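Local coordinates for chemotaxis protein CheX (Vibrio vulnificus, PDB 6VPW) that probably acts in chemotaxis signalling as a CheX-type phosphatase that dephosphorylates the response regulator CheY, at residues I61-M75 with G82-T95. Numbering follows the deposited sequence.
Sequences ITFDEGLALEIMQNM and GLNEEVTDMVGEIT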
loop_
_atom_site.group_PDB
_atom_site.type_symbol
_atom_site.label_atom_id
_atom_site.label_comp_id
_atom_site.label_asym_id
_atom_site.label_seq_id
_atom_site.Cartn_x
_atom_site.Cartn_y
_atom_site.Cartn_z
ATOM N N ILE A 61 1.780 8.130 2.225
ATOM C CA ILE A 61 1.978 9.198 3.235
ATOM C C ILE A 61 2.230 8.465 4.537
ATOM O O ILE A 61 1.348 7.679 4.943
ATOM C CB ILE A 61 0.773 10.138 3.390
ATOM C CG1 ILE A 61 0.293 10.696 2.051
ATOM C CG2 ILE A 61 1.139 11.240 4.369
ATOM C CD1 ILE A 61 -0.991 11.480 2.163
ATOM N N THR A 62 3.374 8.727 5.155
ATOM C CA THR A 62 3.728 8.045 6.418
ATOM C C THR A 62 3.809 9.098 7.515
ATOM O O THR A 62 4.440 10.154 7.263
ATOM C CB THR A 62 5.047 7.287 6.250
ATOM O OG1 THR A 62 4.843 6.295 5.234
ATOM C CG2 THR A 62 5.498 6.661 7.549
ATOM N N PHE A 63 3.224 8.790 8.674
ATOM C CA PHE A 63 3.219 9.717 9.830
ATOM C C PHE A 63 3.810 9.075 11.081
ATOM O O PHE A 63 3.551 7.875 11.350
ATOM C CB PHE A 63 1.784 10.091 10.218
ATOM C CG PHE A 63 0.994 10.802 9.154
ATOM C CD1 PHE A 63 1.035 12.179 9.042
ATOM C CD2 PHE A 63 0.234 10.088 8.244
ATOM C CE1 PHE A 63 0.305 12.831 8.061
ATOM C CE2 PHE A 63 -0.501 10.741 7.270
ATOM C CZ PHE A 63 -0.481 12.111 7.196
ATOM N N ASP A 64 4.532 9.893 11.853
ATOM C CA ASP A 64 4.913 9.500 13.232
ATOM C C ASP A 64 3.612 9.472 14.037
ATOM O O ASP A 64 2.709 10.287 13.722
ATOM C CB ASP A 64 5.915 10.478 13.861
ATOM C CG ASP A 64 7.315 10.372 13.286
ATOM O OD1 ASP A 64 7.562 9.405 12.566
ATOM O OD2 ASP A 64 8.141 11.263 13.564
ATOM N N GLU A 65 3.527 8.602 15.049
ATOM C CA GLU A 65 2.297 8.489 15.877
ATOM C C GLU A 65 1.934 9.853 16.467
ATOM O O GLU A 65 0.746 10.232 16.381
ATOM C CB GLU A 65 2.492 7.449 16.986
ATOM C CG GLU A 65 1.301 7.311 17.914
ATOM C CD GLU A 65 1.357 6.087 18.815
ATOM O OE1 GLU A 65 0.392 5.869 19.572
ATOM O OE2 GLU A 65 2.355 5.350 18.741
ATOM N N GLY A 66 2.920 10.561 17.027
ATOM C CA GLY A 66 2.677 11.868 17.669
ATOM C C GLY A 66 1.969 12.829 16.730
ATOM O O GLY A 66 1.011 13.502 17.166
ATOM N N LEU A 67 2.409 12.869 15.473
ATOM C CA LEU A 67 1.838 13.789 14.456
ATOM C C LEU A 67 0.420 13.345 14.080
ATOM O O LEU A 67 -0.488 14.206 14.027
ATOM C CB LEU A 67 2.772 13.802 13.245
ATOM C CG LEU A 67 2.280 14.602 12.043
ATOM C CD1 LEU A 67 1.885 16.007 12.457
ATOM C CD2 LEU A 67 3.338 14.634 10.960
ATOM N N ALA A 68 0.245 12.053 13.815
ATOM C CA ALA A 68 -1.090 11.493 13.526
ATOM C C ALA A 68 -2.061 11.837 14.669
ATOM O O ALA A 68 -3.197 12.273 14.376
ATOM C CB ALA A 68 -0.968 9.995 13.334
ATOM N N LEU A 69 -1.651 11.628 15.925
ATOM C CA LEU A 69 -2.546 11.936 17.070
ATOM C C LEU A 69 -2.826 13.445 17.108
ATOM O O LEU A 69 -3.981 13.813 17.403
ATOM C CB LEU A 69 -1.923 11.432 18.379
ATOM C CG LEU A 69 -1.823 9.912 18.532
ATOM C CD1 LEU A 69 -1.130 9.534 19.835
ATOM C CD2 LEU A 69 -3.193 9.263 18.472
ATOM N N GLU A 70 -1.837 14.285 16.775
ATOM C CA GLU A 70 -2.067 15.758 16.800
ATOM C C GLU A 70 -3.080 16.128 15.714
ATOM O O GLU A 70 -3.996 16.915 16.004
ATOM C CB GLU A 70 -0.761 16.533 16.621
ATOM C CG GLU A 70 -0.862 17.998 17.018
ATOM C CD GLU A 70 -0.984 18.256 18.509
ATOM O OE1 GLU A 70 -0.710 17.328 19.313
ATOM O OE2 GLU A 70 -1.384 19.371 18.868
ATOM N N ILE A 71 -2.929 15.577 14.509
ATOM C CA ILE A 71 -3.899 15.838 13.406
ATOM C C ILE A 71 -5.302 15.421 13.868
ATOM O O ILE A 71 -6.241 16.244 13.720
ATOM C CB ILE A 71 -3.444 15.121 12.114
ATOM C CG1 ILE A 71 -2.131 15.714 11.600
ATOM C CG2 ILE A 71 -4.524 15.147 11.042
ATOM C CD1 ILE A 71 -1.472 14.906 10.504
ATOM N N MET A 72 -5.429 14.208 14.425
ATOM C CA MET A 72 -6.724 13.649 14.906
ATOM C C MET A 72 -7.334 14.566 15.970
ATOM O O MET A 72 -8.552 14.813 15.904
ATOM C CB MET A 72 -6.529 12.263 15.526
ATOM C CG MET A 72 -6.330 11.169 14.508
ATOM S SD MET A 72 -7.867 10.783 13.639
ATOM C CE MET A 72 -8.840 10.090 14.975
ATOM N N GLN A 73 -6.526 15.011 16.934
ATOM C CA GLN A 73 -7.062 15.905 17.997
ATOM C C GLN A 73 -7.636 17.168 17.344
ATOM O O GLN A 73 -8.739 17.589 17.748
ATOM C CB GLN A 73 -5.973 16.251 19.014
ATOM C CG GLN A 73 -6.431 17.224 20.091
ATOM C CD GLN A 73 -5.367 17.477 21.129
ATOM O OE1 GLN A 73 -4.340 16.802 21.178
ATOM N NE2 GLN A 73 -5.616 18.458 21.982
ATOM N N ASN A 74 -6.946 17.711 16.334
ATOM C CA ASN A 74 -7.389 18.974 15.681
ATOM C C ASN A 74 -8.656 18.724 14.853
ATOM O O ASN A 74 -9.600 19.534 14.972
ATOM C CB ASN A 74 -6.283 19.607 14.825
ATOM C CG ASN A 74 -5.101 20.129 15.623
ATOM O OD1 ASN A 74 -5.080 20.036 16.845
ATOM N ND2 ASN A 74 -4.113 20.692 14.941
ATOM N N MET A 75 -8.689 17.644 14.068
ATOM C CA MET A 75 -9.840 17.368 13.160
ATOM C C MET A 75 -11.057 16.847 13.933
ATOM O O MET A 75 -12.107 16.688 13.287
ATOM C CB MET A 75 -9.480 16.320 12.102
ATOM C CG MET A 75 -8.360 16.729 11.166
ATOM S SD MET A 75 -8.022 15.477 9.896
ATOM C CE MET A 75 -9.512 15.584 8.910
ATOM N N GLY A 82 -4.798 5.636 21.169
ATOM C CA GLY A 82 -3.648 5.295 20.308
ATOM C C GLY A 82 -4.058 5.364 18.849
ATOM O O GLY A 82 -4.988 6.147 18.551
ATOM N N LEU A 83 -3.407 4.575 17.985
ATOM C CA LEU A 83 -3.737 4.510 16.532
ATOM C C LEU A 83 -4.928 3.562 16.315
ATOM O O LEU A 83 -4.758 2.542 15.613
ATOM C CB LEU A 83 -2.492 4.037 15.774
ATOM C CG LEU A 83 -1.258 4.922 15.938
ATOM C CD1 LEU A 83 -0.066 4.346 15.191
ATOM C CD2 LEU A 83 -1.548 6.340 15.474
ATOM N N ASN A 84 -6.099 3.922 16.855
ATOM C CA ASN A 84 -7.319 3.068 16.784
ATOM C C ASN A 84 -7.922 3.092 15.365
ATOM O O ASN A 84 -7.379 3.806 14.473
ATOM C CB ASN A 84 -8.336 3.471 17.860
ATOM C CG ASN A 84 -8.832 4.895 17.718
ATOM O OD1 ASN A 84 -8.915 5.423 16.611
ATOM N ND2 ASN A 84 -9.170 5.524 18.832
ATOM N N GLU A 85 -9.000 2.326 15.156
ATOM C CA GLU A 85 -9.656 2.280 13.819
ATOM C C GLU A 85 -10.042 3.700 13.390
ATOM O O GLU A 85 -10.018 3.971 12.173
ATOM C CB GLU A 85 -10.875 1.354 13.807
ATOM C CG GLU A 85 -10.513 -0.118 13.722
ATOM C CD GLU A 85 -11.687 -1.038 13.424
ATOM O OE1 GLU A 85 -11.452 -2.121 12.853
ATOM O OE2 GLU A 85 -12.833 -0.671 13.763
ATOM N N GLU A 86 -10.356 4.573 14.352
ATOM C CA GLU A 86 -10.742 5.967 14.002
ATOM C C GLU A 86 -9.525 6.690 13.396
ATOM O O GLU A 86 -9.719 7.457 12.451
ATOM C CB GLU A 86 -11.297 6.675 15.239
ATOM C CG GLU A 86 -12.126 7.903 14.927
ATOM C CD GLU A 86 -12.792 8.511 16.151
ATOM O OE1 GLU A 86 -12.613 7.955 17.256
ATOM O OE2 GLU A 86 -13.489 9.533 15.998
ATOM N N VAL A 87 -8.322 6.427 13.914
ATOM C CA VAL A 87 -7.074 7.072 13.394
ATOM C C VAL A 87 -6.772 6.499 12.000
ATOM O O VAL A 87 -6.398 7.281 11.106
ATOM C CB VAL A 87 -5.880 6.883 14.347
ATOM C CG1 VAL A 87 -4.590 7.411 13.745
ATOM C CG2 VAL A 87 -6.125 7.523 15.708
ATOM N N THR A 88 -6.937 5.190 11.811
ATOM C CA THR A 88 -6.669 4.604 10.465
ATOM C C THR A 88 -7.715 5.120 9.461
ATOM O O THR A 88 -7.338 5.379 8.298
ATOM C CB THR A 88 -6.592 3.080 10.557
ATOM O OG1 THR A 88 -7.878 2.631 10.975
ATOM C CG2 THR A 88 -5.517 2.615 11.515
ATOM N N ASP A 89 -8.973 5.291 9.888
ATOM C CA ASP A 89 -10.004 5.854 8.976
ATOM C C ASP A 89 -9.555 7.254 8.542
ATOM O O ASP A 89 -9.631 7.558 7.340
ATOM C CB ASP A 89 -11.386 5.916 9.629
ATOM C CG ASP A 89 -12.085 4.573 9.749
ATOM O OD1 ASP A 89 -11.561 3.580 9.192
ATOM O OD2 ASP A 89 -13.145 4.524 10.415
ATOM N N MET A 90 -9.059 8.050 9.491
ATOM C CA MET A 90 -8.613 9.435 9.182
ATOM C C MET A 90 -7.419 9.418 8.210
ATOM O O MET A 90 -7.370 10.281 7.326
ATOM C CB MET A 90 -8.224 10.180 10.462
ATOM C CG MET A 90 -7.516 11.496 10.209
ATOM S SD MET A 90 -5.741 11.306 9.794
ATOM C CE MET A 90 -5.053 10.957 11.413
ATOM N N VAL A 91 -6.460 8.521 8.415
ATOM C CA VAL A 91 -5.281 8.455 7.506
ATOM C C VAL A 91 -5.762 8.066 6.096
ATOM O O VAL A 91 -5.225 8.624 5.130
ATOM C CB VAL A 91 -4.204 7.522 8.089
ATOM C CG1 VAL A 91 -3.117 7.191 7.089
ATOM C CG2 VAL A 91 -3.598 8.131 9.356
ATOM N N GLY A 92 -6.774 7.201 5.989
ATOM C CA GLY A 92 -7.330 6.837 4.671
ATOM C C GLY A 92 -7.991 8.027 3.995
ATOM O O GLY A 92 -7.753 8.231 2.766
ATOM N N GLU A 93 -8.760 8.814 4.757
ATOM C CA GLU A 93 -9.467 9.994 4.187
ATOM C C GLU A 93 -8.418 11.052 3.808
ATOM O O GLU A 93 -8.566 11.651 2.724
ATOM C CB GLU A 93 -10.536 10.523 5.150
ATOM C CG GLU A 93 -9.969 11.133 6.413
ATOM C CD GLU A 93 -10.943 11.453 7.545
ATOM O OE1 GLU A 93 -12.017 10.802 7.618
ATOM O OE2 GLU A 93 -10.607 12.348 8.371
ATOM N N ILE A 94 -7.381 11.244 4.632
ATOM C CA ILE A 94 -6.299 12.214 4.278
ATOM C C ILE A 94 -5.609 11.749 2.982
ATOM O O ILE A 94 -5.369 12.588 2.113
ATOM C CB ILE A 94 -5.292 12.400 5.428
ATOM C CG1 ILE A 94 -5.916 13.126 6.626
ATOM C CG2 ILE A 94 -4.054 13.132 4.932
ATOM C CD1 ILE A 94 -4.981 13.282 7.791
ATOM N N THR A 95 -5.280 10.460 2.873
ATOM C CA THR A 95 -4.652 9.904 1.641
ATOM C C THR A 95 -5.558 10.179 0.424
ATOM O O THR A 95 -5.035 10.598 -0.609
ATOM C CB THR A 95 -4.349 8.408 1.823
ATOM O OG1 THR A 95 -3.534 8.235 2.987
ATOM C CG2 THR A 95 -3.679 7.789 0.612
#
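Met90 of helix 85-95 fits as a knob into the hole formed by Ala68, Ile71, Met72 and Met75 of helix 65-75; the two helix segments cross at 86°. Met72, bent at chi2 (-72°) and chi3 (-67°), passes Met90 at a slant, its SD 3.3 Å from Met90 CB. The same bend brings Met72 CE 3.8 Å from Val87 CG2. The side chains of Met75 and Met90 cross at about a right angle, with Met75 SD 4.0 Å from Met90 CG. In the loop ahead of helix 85-95, where Leu83 centres an inverse gamma turn, Leu83 CD2 lies 3.9 Å from Glu65 CG, and Leu69 CD2 touches Gly82 O. Asn84 caps helix 85-95, its OD1 accepting from Val87 N at 2.9 Å. On the strand, Phe63 CZ and Ile61 CD1 both approach Ile94 CG2. Strand 56-63, an inner strand of the six-stranded antiparallel sheet, thus leads through Asp64 into helix 65-76, and helix 85-107 packs against both, as part of the CheX-family fold; Leu19 of helix 8-23 touches Ile71 and Ile94, and Val44 of strand 44-51 meets Phe63, Ala68 and Val91.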